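Local coordinates for protein DNA polymerase beta (Leishmania infantum, PDB 4P4M) that catalyses template-directed addition of deoxynucleotides to DNA as a family X polymerase and probably fills gaps during base excision repair, at residues Leu182-Gly185 against Ser186-Arg190; Phe295-Ile298 against Met299-Ala303; Ala338-Leu342 against Gly343-Asp347; Tyr370-Pro373 against Glu374-Asp377. All coordinates share one frame; numbering follows the deposited sequence. Where two conformers were deposited one is given.

Contact 1: Leu182-Gly185 against Ser186-Arg190. With D3T (2',3'-dideoxy-thymidine-5'-triphosphate), chain D.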
loop_
_atom_site.group_PDB
_atom_site.type_symbol
_atom_site.label_atom_id
_atom_site.label_comp_id
_atom_site.label_asym_id
_atom_site.label_seq_id
_atom_site.Cartn_x
_atom_site.Cartn_y
_atom_site.Cartn_z
ATOM N N LEU A 182 9.995 -4.549 -4.983
ATOM C CA LEU A 182 10.565 -4.470 -3.630
ATOM C C LEU A 182 9.432 -4.597 -2.605
ATOM O O LEU A 182 8.417 -3.904 -2.710
ATOM C CB LEU A 182 11.275 -3.123 -3.421
ATOM C CG LEU A 182 12.496 -2.783 -4.292
ATOM C CD1 LEU A 182 12.658 -1.272 -4.503
ATOM C CD2 LEU A 182 13.776 -3.391 -3.708
ATOM N N ILE A 183 9.601 -5.471 -1.616
ATOM C CA ILE A 183 8.591 -5.640 -0.570
ATOM C C ILE A 183 8.998 -4.831 0.665
ATOM O O ILE A 183 10.097 -5.015 1.195
ATOM C CB ILE A 183 8.407 -7.128 -0.174
ATOM C CG1 ILE A 183 8.143 -7.998 -1.417
ATOM C CG2 ILE A 183 7.284 -7.274 0.855
ATOM C CD1 ILE A 183 6.908 -7.583 -2.248
ATOM N N CYS A 184 8.116 -3.942 1.113
ATOM C CA CYS A 184 8.394 -3.059 2.248
ATOM C C CYS A 184 7.542 -3.432 3.462
ATOM O O CYS A 184 7.500 -4.591 3.835
ATOM C CB CYS A 184 8.187 -1.596 1.853
ATOM S SG CYS A 184 9.325 -1.077 0.523
ATOM N N GLY A 185 6.857 -2.458 4.065
ATOM C CA GLY A 185 6.007 -2.734 5.219
ATOM C C GLY A 185 6.747 -3.341 6.415
ATOM O O GLY A 185 7.964 -3.217 6.538
ATOM N N SER A 186 6.003 -4.003 7.302
ATOM C CA SER A 186 6.582 -4.579 8.516
ATOM C C SER A 186 7.538 -5.744 8.239
ATOM O O SER A 186 8.376 -6.077 9.079
ATOM C CB SER A 186 5.476 -5.011 9.495
ATOM O OG SER A 186 4.634 -5.980 8.892
ATOM N N TYR A 187 7.406 -6.354 7.065
ATOM C CA TYR A 187 8.366 -7.344 6.584
ATOM C C TYR A 187 9.778 -6.760 6.461
ATOM O O TYR A 187 10.745 -7.351 6.951
ATOM C CB TYR A 187 7.905 -7.890 5.229
ATOM C CG TYR A 187 8.907 -8.760 4.482
ATOM C CD1 TYR A 187 9.151 -10.072 4.877
ATOM C CD2 TYR A 187 9.562 -8.288 3.345
ATOM C CE1 TYR A 187 10.043 -10.878 4.181
ATOM C CE2 TYR A 187 10.462 -9.086 2.645
ATOM C CZ TYR A 187 10.695 -10.378 3.068
ATOM O OH TYR A 187 11.577 -11.179 2.379
ATOM N N ARG A 188 9.904 -5.609 5.801
ATOM C CA ARG A 188 11.217 -4.961 5.693
ATOM C C ARG A 188 11.724 -4.492 7.074
ATOM O O ARG A 188 12.944 -4.412 7.306
ATOM C CB ARG A 188 11.185 -3.804 4.674
ATOM C CG ARG A 188 12.544 -3.076 4.502
ATOM C CD ARG A 188 12.633 -2.241 3.202
ATOM N NE ARG A 188 13.958 -1.615 3.062
ATOM C CZ ARG A 188 14.225 -0.335 3.333
ATOM N NH1 ARG A 188 13.258 0.480 3.751
ATOM N NH2 ARG A 188 15.463 0.135 3.193
ATOM N N ARG A 189 10.797 -4.212 7.995
ATOM C CA ARG A 189 11.152 -3.876 9.381
ATOM C C ARG A 189 11.499 -5.134 10.204
ATOM O O ARG A 189 11.737 -5.056 11.416
ATOM C CB ARG A 189 10.040 -3.048 10.064
ATOM C CG ARG A 189 9.713 -1.719 9.333
ATOM C CD ARG A 189 9.084 -0.642 10.248
ATOM N NE ARG A 189 7.963 -1.120 11.065
ATOM C CZ ARG A 189 6.718 -1.295 10.626
ATOM N NH1 ARG A 189 6.410 -1.059 9.348
ATOM N NH2 ARG A 189 5.779 -1.725 11.464
ATOM N N ARG A 190 11.538 -6.279 9.526
ATOM C CA ARG A 190 11.958 -7.563 10.123
ATOM C C ARG A 190 11.057 -8.125 11.228
ATOM O O ARG A 190 11.521 -8.877 12.103
ATOM C CB ARG A 190 13.421 -7.500 10.592
ATOM C CG ARG A 190 14.390 -7.188 9.448
ATOM C CD ARG A 190 15.821 -7.026 9.939
ATOM N NE ARG A 190 16.351 -8.258 10.511
ATOM C CZ ARG A 190 16.975 -9.200 9.811
ATOM N NH1 ARG A 190 17.146 -9.054 8.503
ATOM N NH2 ARG A 190 17.427 -10.290 10.418
HETATM P PA D3T D . 0.474 -1.172 6.864
HETATM O O1A D3T D . 0.453 -2.275 5.860
HETATM O O2A D3T D . -0.883 -0.632 7.219
HETATM O "O5'" D3T D . 0.888 0.103 5.684
HETATM C "C5'" D3T D . 2.069 -0.056 5.079
HETATM C "C4'" D3T D . 2.925 1.271 5.112
HETATM O "O4'" D3T D . 2.126 2.398 4.739
HETATM C "C1'" D3T D . 2.500 3.509 5.482
HETATM N N1 D3T D . 1.299 4.099 6.145
HETATM C C6 D3T D . 0.359 3.260 6.718
HETATM C C2 D3T D . 1.151 5.540 6.228
HETATM O O2 D3T D . 1.969 6.283 5.743
HETATM N N3 D3T D . 0.004 6.034 6.901
HETATM C C4 D3T D . -0.856 5.167 7.418
HETATM O O4 D3T D . -1.936 5.672 8.049
HETATM C C5 D3T D . -0.760 3.744 7.371
HETATM C C5M D3T D . -1.802 2.906 7.999
HETATM C "C2'" D3T D . 3.517 3.082 6.566
HETATM C "C3'" D3T D . 3.406 1.572 6.550
HETATM O O3A D3T D . 1.659 -0.932 7.829
HETATM P PB D3T D . 2.710 -2.226 8.338
HETATM O O1B D3T D . 3.157 -2.736 7.011
HETATM O O2B D3T D . 3.677 -1.318 9.041
HETATM O O3B D3T D . 2.086 -3.282 9.261
HETATM P PG D3T D . 1.203 -4.718 9.006
HETATM O O1G D3T D . 1.035 -4.883 7.525
HETATM O O2G D3T D . -0.107 -4.431 9.724
HETATM O O3G D3T D . 2.074 -5.796 9.613
#
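I183 and Y187 meet where strand 179-183 gives way to the short helix 185-188 of the palm, and the turn between them shows how a nucleotidyltransferase fold cradles a triphosphate. The apolar part is small: the CG2 branch of I183 reaches CD2 of Y187 at 3.5 Å, while the hydroxyl of the tyrosine continues past it to E164 on helix 157-175.

Backbone bonds close the turn. R188 N donates to C184 O at 3.3 Å, and R189 N makes a weak bond to G185 O. G185 CA lies 3.4 Å from the nucleotide oxygen O1B. The helix ends in a Schellman motif with R190 as its C-prime residue.

Polar contacts to the incoming 2',3'-dideoxythymidine triphosphate come from the start and end of this helix. S186 N donates to O1B at 3.1 Å. The chi1 of 60° sets the hydroxyl of S186 between its own backbone N and carbonyl carbon. From there S186 OG donates to D3T O3G at 2.7 Å. R189 bends at chi3 (-49°) and presents the edge of its guanidinium to O2B: R189 NH1 bonds to D3T O2B at 2.8 Å, with NH2 adding a weak bond to the same oxygen. One guanidinium face lies over S186 CA. NH1 also donates to T290 O, and NH2 pairs with D377.

A backbone N-H, a hydroxyl and a guanidinium thus share the beta and gamma phosphates, an array that would be expected to offset negative charge on what becomes the diphosphate leaving group.

Contact 2: Phe295-Ile298 against Met299-Ala303. With D3T (2',3'-dideoxy-thymidine-5'-triphosphate), chain D; nucleotides of chain C.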
loop_
_atom_site.group_PDB
_atom_site.type_symbol
_atom_site.label_atom_id
_atom_site.label_comp_id
_atom_site.label_asym_id
_atom_site.label_seq_id
_atom_site.Cartn_x
_atom_site.Cartn_y
_atom_site.Cartn_z
ATOM N N PHE A 295 6.235 6.396 12.634
ATOM C CA PHE A 295 7.530 6.885 12.152
ATOM C C PHE A 295 7.372 7.903 11.013
ATOM O O PHE A 295 8.034 8.945 11.018
ATOM C CB PHE A 295 8.421 5.711 11.731
ATOM C CG PHE A 295 9.709 6.124 11.055
ATOM C CD1 PHE A 295 10.849 6.390 11.802
ATOM C CD2 PHE A 295 9.779 6.223 9.671
ATOM C CE1 PHE A 295 12.037 6.762 11.181
ATOM C CE2 PHE A 295 10.958 6.594 9.047
ATOM C CZ PHE A 295 12.087 6.866 9.809
ATOM N N ASN A 296 6.500 7.607 10.044
ATOM C CA ASN A 296 6.249 8.522 8.921
ATOM C C ASN A 296 5.694 9.859 9.402
ATOM O O ASN A 296 6.060 10.909 8.892
ATOM C CB ASN A 296 5.259 7.925 7.899
ATOM C CG ASN A 296 5.844 6.755 7.106
ATOM O OD1 ASN A 296 7.046 6.491 7.144
ATOM N ND2 ASN A 296 4.984 6.066 6.361
ATOM N N VAL A 297 4.780 9.816 10.363
ATOM C CA VAL A 297 4.215 11.057 10.888
ATOM C C VAL A 297 5.291 11.917 11.571
ATOM O O VAL A 297 5.370 13.123 11.341
ATOM C CB VAL A 297 3.035 10.788 11.854
ATOM C CG1 VAL A 297 2.632 12.070 12.570
ATOM C CG2 VAL A 297 1.857 10.199 11.083
ATOM N N ILE A 298 6.122 11.284 12.396
ATOM C CA ILE A 298 7.245 11.975 13.052
ATOM C C ILE A 298 8.228 12.584 12.039
ATOM O O ILE A 298 8.645 13.742 12.176
ATOM C CB ILE A 298 7.996 11.028 14.027
ATOM C CG1 ILE A 298 7.117 10.721 15.245
ATOM C CG2 ILE A 298 9.331 11.632 14.467
ATOM C CD1 ILE A 298 7.578 9.524 16.052
ATOM N N MET A 299 8.602 11.817 11.019
ATOM C CA MET A 299 9.530 12.326 10.001
ATOM C C MET A 299 8.900 13.451 9.163
ATOM O O MET A 299 9.574 14.424 8.800
ATOM C CB MET A 299 10.054 11.185 9.105
ATOM C CG MET A 299 11.073 11.633 8.050
ATOM S SD MET A 299 11.872 10.268 7.150
ATOM C CE MET A 299 13.441 10.137 8.007
ATOM N N ARG A 300 7.609 13.330 8.861
ATOM C CA ARG A 300 6.922 14.380 8.104
ATOM C C ARG A 300 6.762 15.665 8.940
ATOM O O ARG A 300 6.797 16.775 8.401
ATOM C CB ARG A 300 5.581 13.870 7.540
ATOM C CG ARG A 300 5.795 12.812 6.441
ATOM C CD ARG A 300 4.537 12.002 6.072
ATOM N NE ARG A 300 4.867 11.050 5.006
ATOM C CZ ARG A 300 3.985 10.535 4.153
ATOM N NH1 ARG A 300 2.693 10.842 4.253
ATOM N NH2 ARG A 300 4.402 9.705 3.203
ATOM N N GLN A 301 6.590 15.513 10.249
ATOM C CA GLN A 301 6.555 16.662 11.156
ATOM C C GLN A 301 7.922 17.357 11.186
ATOM O O GLN A 301 8.011 18.589 11.185
ATOM C CB GLN A 301 6.152 16.228 12.572
ATOM C CG GLN A 301 4.667 15.924 12.748
ATOM C CD GLN A 301 4.342 15.301 14.107
ATOM O OE1 GLN A 301 5.205 14.707 14.758
ATOM N NE2 GLN A 301 3.089 15.440 14.537
ATOM N N ALA A 302 8.990 16.561 11.234
ATOM C CA ALA A 302 10.345 17.118 11.196
ATOM C C ALA A 302 10.559 17.928 9.912
ATOM O O ALA A 302 11.168 19.007 9.935
ATOM C CB ALA A 302 11.390 16.009 11.308
ATOM N N ALA A 303 10.064 17.405 8.790
ATOM C CA ALA A 303 10.136 18.117 7.517
ATOM C C ALA A 303 9.413 19.463 7.602
ATOM O O ALA A 303 9.961 20.502 7.220
ATOM C CB ALA A 303 9.548 17.247 6.368
HETATM P PA D3T D . 0.474 -1.172 6.864
HETATM O O1A D3T D . 0.453 -2.275 5.860
HETATM O O2A D3T D . -0.883 -0.632 7.219
HETATM O "O5'" D3T D . 0.888 0.103 5.684
HETATM C "C5'" D3T D . 2.069 -0.056 5.079
HETATM C "C4'" D3T D . 2.925 1.271 5.112
HETATM O "O4'" D3T D . 2.126 2.398 4.739
HETATM C "C1'" D3T D . 2.500 3.509 5.482
HETATM N N1 D3T D . 1.299 4.099 6.145
HETATM C C6 D3T D . 0.359 3.260 6.718
HETATM C C2 D3T D . 1.151 5.540 6.228
HETATM O O2 D3T D . 1.969 6.283 5.743
HETATM N N3 D3T D . 0.004 6.034 6.901
HETATM C C4 D3T D . -0.856 5.167 7.418
HETATM O O4 D3T D . -1.936 5.672 8.049
HETATM C C5 D3T D . -0.760 3.744 7.371
HETATM C C5M D3T D . -1.802 2.906 7.999
HETATM C "C2'" D3T D . 3.517 3.082 6.566
HETATM C "C3'" D3T D . 3.406 1.572 6.550
HETATM O O3A D3T D . 1.659 -0.932 7.829
HETATM P PB D3T D . 2.710 -2.226 8.338
HETATM O O1B D3T D . 3.157 -2.736 7.011
HETATM O O2B D3T D . 3.677 -1.318 9.041
HETATM O O3B D3T D . 2.086 -3.282 9.261
HETATM P PG D3T D . 1.203 -4.718 9.006
HETATM O O1G D3T D . 1.035 -4.883 7.525
HETATM O O2G D3T D . -0.107 -4.431 9.724
HETATM O O3G D3T D . 2.074 -5.796 9.613
ATOM O OP3 DA C 1 0.161 17.574 11.995
ATOM P P DA C 1 -0.253 16.170 11.776
ATOM O OP1 DA C 1 -1.649 16.177 11.298
ATOM O OP2 DA C 1 0.120 15.410 12.983
ATOM O "O5'" DA C 1 0.615 15.569 10.574
ATOM C "C5'" DA C 1 2.006 15.762 10.484
ATOM C "C4'" DA C 1 2.433 15.404 9.065
ATOM O "O4'" DA C 1 2.192 13.989 8.849
ATOM C "C3'" DA C 1 1.684 16.139 7.956
ATOM O "O3'" DA C 1 2.641 16.403 6.931
ATOM C "C2'" DA C 1 0.599 15.131 7.546
ATOM C "C1'" DA C 1 1.280 13.781 7.781
ATOM N N9 DA C 1 0.378 12.687 8.177
ATOM C C8 DA C 1 -0.660 12.778 9.069
ATOM N N7 DA C 1 -1.303 11.648 9.258
ATOM C C5 DA C 1 -0.642 10.743 8.445
ATOM C C6 DA C 1 -0.857 9.363 8.213
ATOM N N6 DA C 1 -1.841 8.665 8.809
ATOM N N1 DA C 1 -0.029 8.739 7.351
ATOM C C2 DA C 1 0.941 9.462 6.758
ATOM N N3 DA C 1 1.236 10.761 6.902
ATOM C C4 DA C 1 0.401 11.360 7.774
ATOM P P DT C 2 2.266 17.330 5.670
ATOM O OP1 DT C 2 3.522 17.930 5.167
ATOM O OP2 DT C 2 1.121 18.192 6.048
ATOM O "O5'" DT C 2 1.724 16.284 4.596
ATOM C "C5'" DT C 2 2.642 15.348 4.037
ATOM C "C4'" DT C 2 1.869 14.281 3.285
ATOM O "O4'" DT C 2 1.138 13.449 4.223
ATOM C "C3'" DT C 2 0.847 14.799 2.263
ATOM O "O3'" DT C 2 1.414 14.549 0.967
ATOM C "C2'" DT C 2 -0.404 13.960 2.543
ATOM C "C1'" DT C 2 0.115 12.850 3.463
ATOM N N1 DT C 2 -0.936 12.225 4.340
ATOM C C2 DT C 2 -1.092 10.850 4.307
ATOM O O2 DT C 2 -0.426 10.100 3.618
ATOM N N3 DT C 2 -2.071 10.359 5.120
ATOM C C4 DT C 2 -2.896 11.083 5.954
ATOM O O4 DT C 2 -3.748 10.519 6.637
ATOM C C5 DT C 2 -2.687 12.511 5.955
ATOM C C7 DT C 2 -3.542 13.395 6.829
ATOM C C6 DT C 2 -1.732 13.012 5.155
#
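F295 and M299, one helical turn apart, both carry CG anti to the backbone N (chi1 173° and -178°), which sends their side chains the same way, side by side. M299 then bends at chi3, bringing CE to 4.0 Å from F295 CZ; its SD lies obliquely 5.1 Å from the ring centroid, a Met-aromatic contact. Backbone bonds from M299 N to F295 O and from R300 N to N296 O continue the regular helix.

The DNA-facing side is polar. N296 ND2 donates to O2 of the incoming nucleotide at 3.1 Å and also to T288 O, so two acceptors fix the rotation of the amide. R300 runs extended from CG to NE, N296 CB lying over one face of its guanidinium. Its NH1 reaches N3 of DA1 of chain C at 3.0 Å and O2 of DT2 of chain C at 3.3 Å, both weak bonds. V297 CG2 packs 3.7 Å from C5 of the DA1 base.

Donors directed at pyrimidine O2 and purine N3 are typical of sequence-independent minor-groove contact, here by helix 293-305 of a family X polymerase at the nascent base pair and the template base next to it.

Contact 3: Ala338-Leu342 against Gly343-Asp347. With nucleotides of chain C.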
loop_
_atom_site.group_PDB
_atom_site.type_symbol
_atom_site.label_atom_id
_atom_site.label_comp_id
_atom_site.label_asym_id
_atom_site.label_seq_id
_atom_site.Cartn_x
_atom_site.Cartn_y
_atom_site.Cartn_z
ATOM N N ALA A 338 -0.975 17.648 -2.262
ATOM C CA ALA A 338 -0.087 18.811 -2.293
ATOM C C ALA A 338 0.248 19.312 -3.709
ATOM O O ALA A 338 0.716 20.443 -3.873
ATOM C CB ALA A 338 1.213 18.513 -1.514
ATOM N N GLY A 339 0.030 18.471 -4.721
ATOM C CA GLY A 339 0.280 18.861 -6.098
ATOM C C GLY A 339 0.926 17.797 -6.973
ATOM O O GLY A 339 1.954 18.051 -7.594
ATOM N N GLU A 340 0.318 16.614 -7.031
ATOM C CA GLU A 340 0.790 15.536 -7.903
ATOM C C GLU A 340 -0.348 14.979 -8.761
ATOM O O GLU A 340 -1.488 14.872 -8.303
ATOM C CB GLU A 340 1.373 14.371 -7.077
ATOM C CG GLU A 340 2.548 14.718 -6.192
ATOM C CD GLU A 340 2.156 14.926 -4.732
ATOM O OE1 GLU A 340 2.962 15.533 -4.009
ATOM O OE2 GLU A 340 1.067 14.475 -4.307
ATOM N N GLU A 341 -0.039 14.603 -9.999
ATOM C CA GLU A 341 -1.012 13.935 -10.859
ATOM C C GLU A 341 -0.378 12.691 -11.491
ATOM O O GLU A 341 0.745 12.750 -12.000
ATOM C CB GLU A 341 -1.551 14.918 -11.915
ATOM C CG GLU A 341 -2.304 16.093 -11.275
ATOM C CD GLU A 341 -2.955 17.053 -12.270
ATOM O OE1 GLU A 341 -2.400 17.286 -13.362
ATOM O OE2 GLU A 341 -4.035 17.585 -11.942
ATOM N N LEU A 342 -1.090 11.568 -11.438
ATOM C CA LEU A 342 -0.565 10.301 -11.964
ATOM C C LEU A 342 0.839 10.003 -11.428
ATOM O O LEU A 342 1.685 9.472 -12.152
ATOM C CB LEU A 342 -0.581 10.293 -13.502
ATOM C CG LEU A 342 -1.980 10.258 -14.112
ATOM C CD1 LEU A 342 -1.944 10.474 -15.628
ATOM C CD2 LEU A 342 -2.673 8.944 -13.755
ATOM N N GLY A 343 1.085 10.348 -10.163
ATOM C CA GLY A 343 2.341 9.989 -9.511
ATOM C C GLY A 343 3.509 10.928 -9.773
ATOM O O GLY A 343 4.641 10.631 -9.391
ATOM N N VAL A 344 3.234 12.057 -10.432
ATOM C CA VAL A 344 4.267 13.024 -10.824
ATOM C C VAL A 344 3.917 14.407 -10.273
ATOM O O VAL A 344 2.816 14.916 -10.506
ATOM C CB VAL A 344 4.383 13.118 -12.383
ATOM C CG1 VAL A 344 5.445 14.156 -12.804
ATOM C CG2 VAL A 344 4.697 11.748 -12.987
ATOM N N PRO A 345 4.845 15.027 -9.524
ATOM C CA PRO A 345 4.570 16.384 -9.022
ATOM C C PRO A 345 4.411 17.384 -10.167
ATOM O O PRO A 345 5.155 17.314 -11.158
ATOM C CB PRO A 345 5.842 16.731 -8.223
ATOM C CG PRO A 345 6.448 15.381 -7.857
ATOM C CD PRO A 345 6.147 14.508 -9.065
ATOM N N LYS A 346 3.449 18.293 -10.043
ATOM C CA LYS A 346 3.316 19.401 -10.995
ATOM C C LYS A 346 4.605 20.213 -11.019
ATOM O O LYS A 346 5.346 20.232 -10.036
ATOM C CB LYS A 346 2.103 20.272 -10.631
ATOM C CG LYS A 346 0.778 19.497 -10.692
ATOM C CD LYS A 346 -0.441 20.408 -10.743
ATOM C CE LYS A 346 -0.422 21.284 -11.995
ATOM N NZ LYS A 346 -1.574 22.228 -12.035
ATOM N N ASP A 347 4.895 20.862 -12.144
ATOM C CA ASP A 347 6.172 21.553 -12.324
ATOM C C ASP A 347 6.547 22.508 -11.180
ATOM O O ASP A 347 7.711 22.577 -10.777
ATOM C CB ASP A 347 6.197 22.311 -13.656
ATOM C CG ASP A 347 6.434 21.396 -14.850
ATOM O OD1 ASP A 347 6.744 20.193 -14.664
ATOM O OD2 ASP A 347 6.318 21.890 -15.987
ATOM P P DA C 3 0.552 14.761 -0.377
ATOM O OP1 DA C 3 1.496 15.091 -1.472
ATOM O OP2 DA C 3 -0.592 15.655 -0.078
ATOM O "O5'" DA C 3 -0.075 13.323 -0.650
ATOM C "C5'" DA C 3 0.779 12.206 -0.885
ATOM C "C4'" DA C 3 -0.080 10.985 -1.153
ATOM O "O4'" DA C 3 -0.729 10.573 0.076
ATOM C "C3'" DA C 3 -1.182 11.231 -2.181
ATOM O "O3'" DA C 3 -0.928 10.356 -3.258
ATOM C "C2'" DA C 3 -2.466 10.829 -1.457
ATOM C "C1'" DA C 3 -1.986 10.031 -0.246
ATOM N N9 DA C 3 -2.898 10.198 0.884
ATOM C C8 DA C 3 -3.164 11.363 1.549
ATOM N N7 DA C 3 -4.043 11.230 2.518
ATOM C C5 DA C 3 -4.384 9.887 2.480
ATOM C C6 DA C 3 -5.281 9.120 3.247
ATOM N N6 DA C 3 -6.021 9.632 4.248
ATOM N N1 DA C 3 -5.391 7.806 2.940
ATOM C C2 DA C 3 -4.655 7.306 1.934
ATOM N N3 DA C 3 -3.788 7.934 1.141
ATOM C C4 DA C 3 -3.691 9.235 1.470
#
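A tight beta hairpin joins E340-E341 to V344-P345, its two strands linked by a type I' turn from E341 to V344. At the turn, E341 and V344 form an antiparallel hydrogen-bonded pair: E341 N donates to V344 O at 2.9 Å and V344 N returns a bond to E341 O at 3.0 Å. L342 and G343 occupy the corners with positive phi values of 50° and 84°, as this turn type requires.

Next along the ladder, E340 and P345 make a non-hydrogen-bonded pair with their CA atoms 4.0 Å apart. Here two CA-H...O contacts, P345 CA to G339 O and E340 CA to V344 O, supplement the N-H...O bonds on either side. A further backbone bond, K346 N to G339 O at 2.9 Å, closes the open end of the hairpin; the CG of K346 rests on the same carbonyl oxygen.

E340 and P345 share one face, where CG of the glutamate lies 3.9 Å from P345 CA. A bend at chi2 (100°) then takes the carboxylate to the DNA backbone, with E340 OE2 2.9 Å from OP1 of DA3 of chain C. A338 N donates to OP2 of the same phosphate.

Within the thumb, E340 packs against Y313 and against L349 of helix 347-350, with P345 meeting E350 of that helix. V344, on the other face with E341, reaches P213 and E278 of the palm, while K346 stands at the N-cap position of helix 347-350.

Contact 4: Tyr370-Pro373 against Glu374-Asp377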
loop_
_atom_site.group_PDB
_atom_site.type_symbol
_atom_site.label_atom_id
_atom_site.label_comp_id
_atom_site.label_asym_id
_atom_site.label_seq_id
_atom_site.Cartn_x
_atom_site.Cartn_y
_atom_site.Cartn_z
ATOM N N TYR A 370 20.090 8.535 11.496
ATOM C CA TYR A 370 19.644 7.394 10.700
ATOM C C TYR A 370 19.113 6.276 11.591
ATOM O O TYR A 370 19.703 5.970 12.628
ATOM C CB TYR A 370 20.774 6.844 9.815
ATOM C CG TYR A 370 20.329 5.641 9.018
ATOM C CD1 TYR A 370 19.547 5.792 7.873
ATOM C CD2 TYR A 370 20.648 4.350 9.429
ATOM C CE1 TYR A 370 19.112 4.693 7.155
ATOM C CE2 TYR A 370 20.224 3.244 8.716
ATOM C CZ TYR A 370 19.454 3.419 7.582
ATOM O OH TYR A 370 19.027 2.315 6.877
ATOM N N ALA A 371 18.003 5.666 11.181
ATOM C CA ALA A 371 17.472 4.485 11.862
ATOM C C ALA A 371 17.301 3.349 10.860
ATOM O O ALA A 371 16.719 3.547 9.789
ATOM C CB ALA A 371 16.140 4.809 12.529
ATOM N N LYS A 372 17.815 2.167 11.185
ATOM C CA LYS A 372 17.576 0.990 10.336
ATOM C C LYS A 372 16.076 0.688 10.312
ATOM O O LYS A 372 15.373 1.013 11.260
ATOM C CB LYS A 372 18.315 -0.230 10.881
ATOM C CG LYS A 372 19.843 -0.130 10.860
ATOM C CD LYS A 372 20.448 -1.260 11.686
ATOM C CE LYS A 372 21.966 -1.293 11.572
ATOM N NZ LYS A 372 22.413 -1.713 10.211
ATOM N N PRO A 373 15.579 0.060 9.232
ATOM C CA PRO A 373 14.153 -0.309 9.174
ATOM C C PRO A 373 13.623 -1.015 10.429
ATOM O O PRO A 373 12.521 -0.712 10.895
ATOM C CB PRO A 373 14.097 -1.258 7.970
ATOM C CG PRO A 373 15.159 -0.701 7.044
ATOM C CD PRO A 373 16.296 -0.325 8.000
ATOM N N GLU A 374 14.395 -1.947 10.979
ATOM C CA GLU A 374 13.958 -2.688 12.164
ATOM C C GLU A 374 13.861 -1.824 13.422
ATOM O O GLU A 374 13.336 -2.264 14.439
ATOM C CB GLU A 374 14.897 -3.865 12.432
ATOM C CG GLU A 374 16.337 -3.432 12.651
ATOM C CD GLU A 374 17.308 -4.579 12.504
ATOM O OE1 GLU A 374 18.053 -4.602 11.499
ATOM O OE2 GLU A 374 17.314 -5.462 13.388
ATOM N N ASN A 375 14.380 -0.603 13.356
ATOM C CA ASN A 375 14.257 0.338 14.461
ATOM C C ASN A 375 13.287 1.486 14.163
ATOM O O ASN A 375 13.390 2.573 14.738
ATOM C CB ASN A 375 15.639 0.884 14.852
ATOM C CG ASN A 375 16.581 -0.212 15.328
ATOM O OD1 ASN A 375 17.733 -0.302 14.894
ATOM N ND2 ASN A 375 16.087 -1.059 16.222
ATOM N N ARG A 376 12.341 1.246 13.262
ATOM C CA ARG A 376 11.362 2.274 12.926
ATOM C C ARG A 376 9.972 1.940 13.474
ATOM O O ARG A 376 8.987 1.974 12.742
ATOM C CB ARG A 376 11.315 2.514 11.402
ATOM C CG ARG A 376 12.628 3.069 10.839
ATOM C CD ARG A 376 12.588 3.277 9.307
ATOM N NE ARG A 376 13.947 3.303 8.747
ATOM C CZ ARG A 376 14.229 3.232 7.449
ATOM N NH1 ARG A 376 13.246 3.133 6.555
ATOM N NH2 ARG A 376 15.500 3.235 7.039
ATOM N N ASP A 377 9.902 1.628 14.770
ATOM C CA ASP A 377 8.619 1.352 15.419
ATOM C C ASP A 377 8.391 2.223 16.665
ATOM O O ASP A 377 8.232 1.701 17.770
ATOM C CB ASP A 377 8.495 -0.139 15.777
ATOM C CG ASP A 377 8.128 -1.004 14.574
ATOM O OD1 ASP A 377 6.961 -0.967 14.143
ATOM O OD2 ASP A 377 9.004 -1.720 14.058
HETATM O O HOH W 1 19.046 1.932 13.819
#
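R376 and A371 make the tightly packed part. The arginine side chain runs extended from CG to NE (chi2 179°), which carries its guanidinium back past P373 to A371 O, held side-on: NE and NH2 each donate to that one oxygen at 3.0 Å. A371 O lies only 2° out of the guanidinium plane; NH2 meets it nearly along the C=O axis, whereas NE comes from above the carbonyl plane. P373 CA lies 3.6 Å above one guanidinium face, offset toward its rim, while the Y370 ring stands nearly perpendicular (87°), its OH 3.6 Å from NH2. NH2 also pairs with E359, the buried charge being met by its carboxylate as well as by the carbonyl of A371.

Between these residues the chain turns through a short 3-10 segment at P373-E374. N375 N bonds to K372 O at 2.8 Å and R376 N to P373 O at 3.1 Å, giving the i to i+3 pattern of successive tight turns.

The solvent side is looser. K372 and E374 run alongside each other, yet NZ and OE1 remain 5.4 Å apart. Nearby, a water accepts from K372 N and donates to N375 OD1 at 2.8 Å.

Overall arrangement
Each contact joins adjoining segments, so the four follow in series from the N terminus, none nested in or crossing another. Contact 1 closes the strand-to-helix turn of the palm; contact 2 spans successive turns of helix 293-305; contact 3 closes a thumb hairpin; contact 4 folds the C-terminal loop after helix 359-365. Contacts 1 and 2 have nearest atoms about 7 Å apart and do not touch, but both hold the same nucleotide, at its phosphates and its base. Contact 4 ties them together, through the R189-D377 salt bridge on one side and F295 against R376 on the other. Contact 3 stands apart, beside the DNA strand that contact 2 also meets.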